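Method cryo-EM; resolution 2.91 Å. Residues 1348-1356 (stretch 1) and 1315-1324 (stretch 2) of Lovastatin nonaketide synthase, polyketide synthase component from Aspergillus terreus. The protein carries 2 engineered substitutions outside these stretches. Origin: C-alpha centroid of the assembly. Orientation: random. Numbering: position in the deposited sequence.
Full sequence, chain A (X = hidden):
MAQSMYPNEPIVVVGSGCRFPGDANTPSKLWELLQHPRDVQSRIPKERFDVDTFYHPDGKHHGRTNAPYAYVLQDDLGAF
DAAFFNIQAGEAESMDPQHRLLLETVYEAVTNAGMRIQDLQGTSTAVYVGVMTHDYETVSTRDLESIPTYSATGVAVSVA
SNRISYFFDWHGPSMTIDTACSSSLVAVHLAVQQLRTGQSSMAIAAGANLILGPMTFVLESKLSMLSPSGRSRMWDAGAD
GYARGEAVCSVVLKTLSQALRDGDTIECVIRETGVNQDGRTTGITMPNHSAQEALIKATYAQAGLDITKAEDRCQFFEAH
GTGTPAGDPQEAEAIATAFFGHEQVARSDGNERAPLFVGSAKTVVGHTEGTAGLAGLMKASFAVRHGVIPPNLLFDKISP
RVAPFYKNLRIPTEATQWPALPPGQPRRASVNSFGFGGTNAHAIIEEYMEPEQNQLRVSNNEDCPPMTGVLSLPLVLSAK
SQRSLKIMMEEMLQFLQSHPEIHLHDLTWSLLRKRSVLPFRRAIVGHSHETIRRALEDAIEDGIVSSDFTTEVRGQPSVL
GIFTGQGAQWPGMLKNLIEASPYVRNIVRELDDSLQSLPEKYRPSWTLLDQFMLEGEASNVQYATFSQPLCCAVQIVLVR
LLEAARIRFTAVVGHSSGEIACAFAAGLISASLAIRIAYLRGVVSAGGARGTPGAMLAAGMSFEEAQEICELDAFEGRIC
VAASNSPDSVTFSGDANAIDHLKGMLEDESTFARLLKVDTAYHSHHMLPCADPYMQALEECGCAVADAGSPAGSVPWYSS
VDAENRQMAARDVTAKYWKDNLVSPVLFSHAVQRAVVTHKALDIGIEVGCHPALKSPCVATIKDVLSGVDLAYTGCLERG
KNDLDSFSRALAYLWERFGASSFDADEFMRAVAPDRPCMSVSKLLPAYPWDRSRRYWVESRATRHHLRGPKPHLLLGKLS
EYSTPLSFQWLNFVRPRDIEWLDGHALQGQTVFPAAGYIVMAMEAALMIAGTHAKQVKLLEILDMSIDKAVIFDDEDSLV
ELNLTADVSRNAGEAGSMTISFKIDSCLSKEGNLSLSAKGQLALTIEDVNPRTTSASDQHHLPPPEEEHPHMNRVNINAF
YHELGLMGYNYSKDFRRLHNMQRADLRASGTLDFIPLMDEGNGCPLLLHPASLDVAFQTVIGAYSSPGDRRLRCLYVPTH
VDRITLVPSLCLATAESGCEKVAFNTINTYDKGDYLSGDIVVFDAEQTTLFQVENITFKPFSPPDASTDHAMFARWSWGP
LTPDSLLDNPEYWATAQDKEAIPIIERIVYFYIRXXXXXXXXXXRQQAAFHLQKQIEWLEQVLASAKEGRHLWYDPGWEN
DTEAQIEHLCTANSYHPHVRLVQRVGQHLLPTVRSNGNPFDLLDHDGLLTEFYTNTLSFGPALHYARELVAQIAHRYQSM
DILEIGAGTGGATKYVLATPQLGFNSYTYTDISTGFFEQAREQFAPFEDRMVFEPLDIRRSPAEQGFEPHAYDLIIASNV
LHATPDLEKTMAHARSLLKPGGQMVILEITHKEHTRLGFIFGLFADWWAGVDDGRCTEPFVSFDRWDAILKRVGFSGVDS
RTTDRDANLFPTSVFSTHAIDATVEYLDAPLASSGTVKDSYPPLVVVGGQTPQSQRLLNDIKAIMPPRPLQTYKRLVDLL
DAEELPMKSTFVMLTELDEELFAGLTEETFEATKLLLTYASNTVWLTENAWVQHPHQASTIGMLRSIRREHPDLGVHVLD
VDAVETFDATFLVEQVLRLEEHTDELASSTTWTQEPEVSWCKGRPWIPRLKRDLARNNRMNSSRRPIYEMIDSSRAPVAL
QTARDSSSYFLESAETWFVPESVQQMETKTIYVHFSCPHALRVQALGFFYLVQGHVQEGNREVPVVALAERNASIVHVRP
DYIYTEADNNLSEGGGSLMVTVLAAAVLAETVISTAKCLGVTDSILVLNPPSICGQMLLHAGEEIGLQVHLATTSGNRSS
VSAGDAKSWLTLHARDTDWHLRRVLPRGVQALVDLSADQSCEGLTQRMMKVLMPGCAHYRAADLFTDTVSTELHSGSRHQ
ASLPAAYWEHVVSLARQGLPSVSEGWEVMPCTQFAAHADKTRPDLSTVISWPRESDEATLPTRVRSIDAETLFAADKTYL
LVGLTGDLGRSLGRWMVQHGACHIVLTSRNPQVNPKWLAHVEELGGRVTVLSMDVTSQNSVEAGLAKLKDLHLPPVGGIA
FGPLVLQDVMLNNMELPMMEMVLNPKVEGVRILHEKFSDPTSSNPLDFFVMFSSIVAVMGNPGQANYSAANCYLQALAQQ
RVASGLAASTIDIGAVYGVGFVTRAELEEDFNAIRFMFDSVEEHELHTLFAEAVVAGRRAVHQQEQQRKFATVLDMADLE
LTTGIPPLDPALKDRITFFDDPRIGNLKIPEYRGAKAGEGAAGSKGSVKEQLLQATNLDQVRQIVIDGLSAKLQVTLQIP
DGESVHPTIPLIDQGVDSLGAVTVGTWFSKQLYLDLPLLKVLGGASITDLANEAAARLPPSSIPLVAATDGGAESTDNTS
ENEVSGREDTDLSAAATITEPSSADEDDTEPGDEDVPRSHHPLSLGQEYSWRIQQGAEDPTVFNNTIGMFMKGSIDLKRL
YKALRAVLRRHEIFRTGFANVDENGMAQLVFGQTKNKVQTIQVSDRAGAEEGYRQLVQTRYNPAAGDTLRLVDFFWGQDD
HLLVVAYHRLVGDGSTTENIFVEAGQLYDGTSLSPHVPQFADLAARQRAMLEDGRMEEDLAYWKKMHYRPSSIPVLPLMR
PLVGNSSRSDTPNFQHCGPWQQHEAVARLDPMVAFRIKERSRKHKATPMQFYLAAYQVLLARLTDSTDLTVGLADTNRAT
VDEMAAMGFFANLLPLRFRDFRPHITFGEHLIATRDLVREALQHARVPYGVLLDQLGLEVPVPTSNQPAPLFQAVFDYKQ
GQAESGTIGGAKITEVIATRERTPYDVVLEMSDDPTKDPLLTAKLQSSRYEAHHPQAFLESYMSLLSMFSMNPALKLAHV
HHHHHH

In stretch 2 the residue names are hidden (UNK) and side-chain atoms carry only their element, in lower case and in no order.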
# COMPACT_ATOMS: atom_id res chain seq x y z
N GLU A 1348 58.93 1.89 68.11
CA GLU A 1348 60.17 2.64 68.30
C GLU A 1348 60.57 3.37 67.03
O GLU A 1348 61.10 4.48 67.09
CB GLU A 1348 61.29 1.72 68.77
CG GLU A 1348 61.16 1.28 70.22
CD GLU A 1348 62.18 0.23 70.60
OE1 GLU A 1348 62.99 -0.15 69.74
OE2 GLU A 1348 62.18 -0.20 71.77
N GLY A 1349 60.35 2.76 65.86
CA GLY A 1349 60.62 3.44 64.61
C GLY A 1349 59.73 4.64 64.41
O GLY A 1349 60.18 5.70 63.97
N ARG A 1350 58.44 4.50 64.72
CA ARG A 1350 57.55 5.65 64.65
C ARG A 1350 57.93 6.72 65.68
O ARG A 1350 57.79 7.92 65.41
CB ARG A 1350 56.10 5.22 64.87
CG ARG A 1350 55.60 4.21 63.85
CD ARG A 1350 54.08 4.11 63.87
NE ARG A 1350 53.45 5.25 63.21
CZ ARG A 1350 52.15 5.50 63.22
NH1 ARG A 1350 51.30 4.71 63.86
NH2 ARG A 1350 51.69 6.56 62.57
N HIS A 1351 58.42 6.30 66.85
CA HIS A 1351 58.86 7.24 67.87
C HIS A 1351 60.20 7.88 67.54
O HIS A 1351 60.52 8.93 68.10
CB HIS A 1351 58.94 6.53 69.22
CG HIS A 1351 57.61 6.39 69.90
ND1 HIS A 1351 56.56 5.68 69.35
CD2 HIS A 1351 57.15 6.88 71.08
CE1 HIS A 1351 55.52 5.73 70.16
NE2 HIS A 1351 55.85 6.45 71.21
N LEU A 1352 60.98 7.28 66.63
CA LEU A 1352 62.14 7.98 66.09
C LEU A 1352 61.74 9.33 65.52
O LEU A 1352 62.62 10.15 65.23
CB LEU A 1352 62.82 7.16 65.00
CG LEU A 1352 63.38 5.78 65.37
CD1 LEU A 1352 64.08 5.15 64.18
CD2 LEU A 1352 64.33 5.86 66.56
N TRP A 1353 60.45 9.57 65.33
CA TRP A 1353 59.90 10.89 65.07
C TRP A 1353 59.01 11.36 66.20
O TRP A 1353 59.04 12.54 66.55
CB TRP A 1353 59.11 10.88 63.76
CG TRP A 1353 59.85 10.29 62.59
CD1 TRP A 1353 60.37 9.03 62.49
CD2 TRP A 1353 60.13 10.94 61.34
NE1 TRP A 1353 60.97 8.86 61.26
CE2 TRP A 1353 60.84 10.01 60.54
CE3 TRP A 1353 59.86 12.21 60.82
CZ2 TRP A 1353 61.27 10.32 59.25
CZ3 TRP A 1353 60.30 12.51 59.54
CH2 TRP A 1353 60.99 11.57 58.77
N TYR A 1354 58.22 10.46 66.80
CA TYR A 1354 57.27 10.85 67.84
C TYR A 1354 57.90 10.92 69.23
O TYR A 1354 57.21 11.33 70.17
CB TYR A 1354 56.09 9.87 67.88
CG TYR A 1354 55.45 9.55 66.54
CD1 TYR A 1354 55.71 10.32 65.41
CD2 TYR A 1354 54.58 8.48 66.41
CE1 TYR A 1354 55.13 10.03 64.19
CE2 TYR A 1354 53.99 8.18 65.20
CZ TYR A 1354 54.26 8.96 64.09
OH TYR A 1354 53.68 8.66 62.89
N ASP A 1355 59.16 10.52 69.39
CA ASP A 1355 59.77 10.51 70.71
C ASP A 1355 59.72 11.85 71.43
O ASP A 1355 59.39 11.86 72.63
CB ASP A 1355 61.24 10.05 70.61
CG ASP A 1355 61.40 8.56 70.80
OD1 ASP A 1355 60.73 7.99 71.69
OD2 ASP A 1355 62.21 7.95 70.06
N PRO A 1356 60.02 12.99 70.80
CA PRO A 1356 60.15 14.24 71.56
C PRO A 1356 58.83 14.75 72.12
O PRO A 1356 58.40 15.86 71.81
CB PRO A 1356 60.74 15.21 70.54
CG PRO A 1356 61.33 14.35 69.47
CD PRO A 1356 60.45 13.15 69.40
N UNK A 1315 70.55 11.47 66.68
CA UNK A 1315 70.61 10.17 67.34
C UNK A 1315 69.72 9.14 66.66
O UNK A 1315 69.99 7.94 66.73
o UNK A 1315 71.06 11.24 69.48
c UNK A 1315 70.22 10.31 68.81
N UNK A 1316 68.65 9.59 66.01
CA UNK A 1316 67.73 8.67 65.35
C UNK A 1316 68.32 8.08 64.08
O UNK A 1316 67.90 7.00 63.65
c UNK A 1316 64.26 11.40 67.37
c UNK A 1316 65.45 8.92 67.29
c UNK A 1316 65.61 9.78 66.22
c UNK A 1316 64.11 10.52 68.43
c UNK A 1316 64.71 9.28 68.39
c UNK A 1316 65.01 11.03 66.28
c UNK A 1316 66.42 9.38 65.02
N UNK A 1317 69.31 8.75 63.48
CA UNK A 1317 69.77 8.41 62.14
C UNK A 1317 69.94 6.91 61.96
O UNK A 1317 69.20 6.27 61.20
c UNK A 1317 72.53 11.17 61.72
c UNK A 1317 70.09 11.34 61.21
c UNK A 1317 71.09 9.13 61.85
c UNK A 1317 71.14 10.64 62.05
N UNK A 1318 70.88 6.32 62.70
CA UNK A 1318 71.13 4.89 62.55
C UNK A 1318 69.87 4.08 62.80
O UNK A 1318 69.51 3.22 61.99
o UNK A 1318 72.54 3.07 63.34
c UNK A 1318 72.24 4.45 63.51
N UNK A 1319 69.15 4.38 63.88
CA UNK A 1319 67.91 3.68 64.16
C UNK A 1319 66.98 3.75 62.95
O UNK A 1319 66.41 2.73 62.54
c UNK A 1319 68.12 4.30 66.63
o UNK A 1319 66.38 4.36 68.28
n UNK A 1319 67.97 5.95 68.40
c UNK A 1319 67.23 4.27 65.39
c UNK A 1319 67.41 4.87 67.84
N UNK A 1320 66.84 4.93 62.35
CA UNK A 1320 65.98 5.06 61.19
C UNK A 1320 66.39 4.08 60.10
O UNK A 1320 65.54 3.38 59.54
c UNK A 1320 63.92 7.47 61.64
c UNK A 1320 65.89 8.94 61.22
c UNK A 1320 66.01 6.50 60.67
c UNK A 1320 65.43 7.55 61.62
N UNK A 1321 67.69 3.98 59.83
CA UNK A 1321 68.15 3.04 58.81
C UNK A 1321 67.73 1.63 59.17
O UNK A 1321 67.26 0.87 58.31
c UNK A 1321 69.67 3.13 58.65
o UNK A 1321 70.31 2.65 59.84
c UNK A 1321 70.10 4.56 58.39
N UNK A 1322 67.85 1.26 60.45
CA UNK A 1322 67.38 -0.04 60.89
C UNK A 1322 65.92 -0.22 60.53
O UNK A 1322 65.52 -1.25 59.98
c UNK A 1322 69.00 0.10 62.93
c UNK A 1322 70.08 -0.67 62.18
c UNK A 1322 67.60 -0.20 62.39
c UNK A 1322 69.07 -0.20 64.42
N UNK A 1323 65.10 0.79 60.82
CA UNK A 1323 63.68 0.71 60.49
C UNK A 1323 63.49 0.53 58.99
O UNK A 1323 62.57 -0.17 58.55
c UNK A 1323 61.46 1.97 60.70
c UNK A 1323 62.96 1.97 60.97
o UNK A 1323 59.55 3.35 61.02
o UNK A 1323 61.48 4.10 61.76
c UNK A 1323 60.78 3.23 61.19
N UNK A 1324 64.36 1.15 58.18
CA UNK A 1324 64.25 1.03 56.74
C UNK A 1324 64.71 -0.33 56.23
O UNK A 1324 64.52 -0.62 55.04
c UNK A 1324 65.53 4.62 55.91
o UNK A 1324 66.56 4.27 55.30
c UNK A 1324 65.06 2.14 56.06
c UNK A 1324 64.59 3.54 56.41
o UNK A 1324 65.23 5.81 56.12

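Position 1315 carries one carbon and then one oxygen, and nothing on stretch 1 comes near it. A lone hydroxyl on CB makes it Ser 1315, an exposed residue.

Position 1316 has one carbon followed by a ring of six carbons, with no heteroatom. The ring lies against the backbone of Leu 1352, whose CA sits 3.7 Å from the ring centroid and 14° off the normal, a CH-pi contact over the face. An all-carbon six-membered ring without a hydroxyl is Phe 1316. Its CD1 meets Leu 1352 CD2 at 3.3 Å, and its CE1 lies 3.3 Å from Asp 1355 OD2.

Position 1317 shows four carbons forked at the second, pointing away from stretch 1 and touching none of it. The fork gives Leu 1317. Position 1318, one carbon and one oxygen, also points away: Ser 1318.

At 1319 there are three carbons, the third carrying one oxygen and one nitrogen, and CB points toward stretch 1. The oxygen is 3.1 Å from Leu 1352 CD2. The terminal amide after two further carbons identifies Gln 1319. Its NE2 donates to Ser 1315 O at 3.3 Å, which ties the amide back to its own helix, while OE1 and CB of the same side chain both lie against Leu 1352 CD2.

Position 1320 again has four carbons forked at the second. CB points sideways, yet the end comes nearer, and one terminal carbon reaches 3.4 Å from Leu 1352 CD1 and 3.3 Å from Trp 1353 NE1. This is Leu 1320, and the carbon in question is CD2.

Position 1321 has one carbon carrying an oxygen and a carbon, a branch at CB that defines Thr 1321. It points away, and its OG1 donates to Ser 1318 O at a very short 2.4 Å. Position 1322, four carbons forked at the second, points sideways without contact: Leu 1322.

Position 1323 has three carbons, the third carrying two oxygens, in an extended t, t chain, with CB pointing toward stretch 1. One oxygen lies 3.7 Å from Leu 1352 CD1. The carboxylate makes it Glu 1323. Its OE1 is 3.0 Å from Gly 1349 O, but both atoms are acceptors, so no hydrogen bond joins them. Position 1324 has the same composition without contact, and is Glu 1324, its carboxylate hydrogen-bonded elsewhere in the structure.

The two helices run roughly antiparallel, at 146°, with axes 9.6 Å apart, and bury 421 Å² between them. The design is one knob in one hole: Leu 1352 enters among Phe 1316, Gln 1319, Leu 1320 and Glu 1323, positions spaced three, one and three apart, as a helical face requires. Beside it, Gly 1349 leaves room for the carboxylate, since an ideal CB there would stand 2.4 Å from Glu 1323 CD. No hydrogen bond crosses the contact, so what these two stretches offer each other is chiefly shape and apolar packing.

Stretch 2 1315-1324: SFLSQLTLEE
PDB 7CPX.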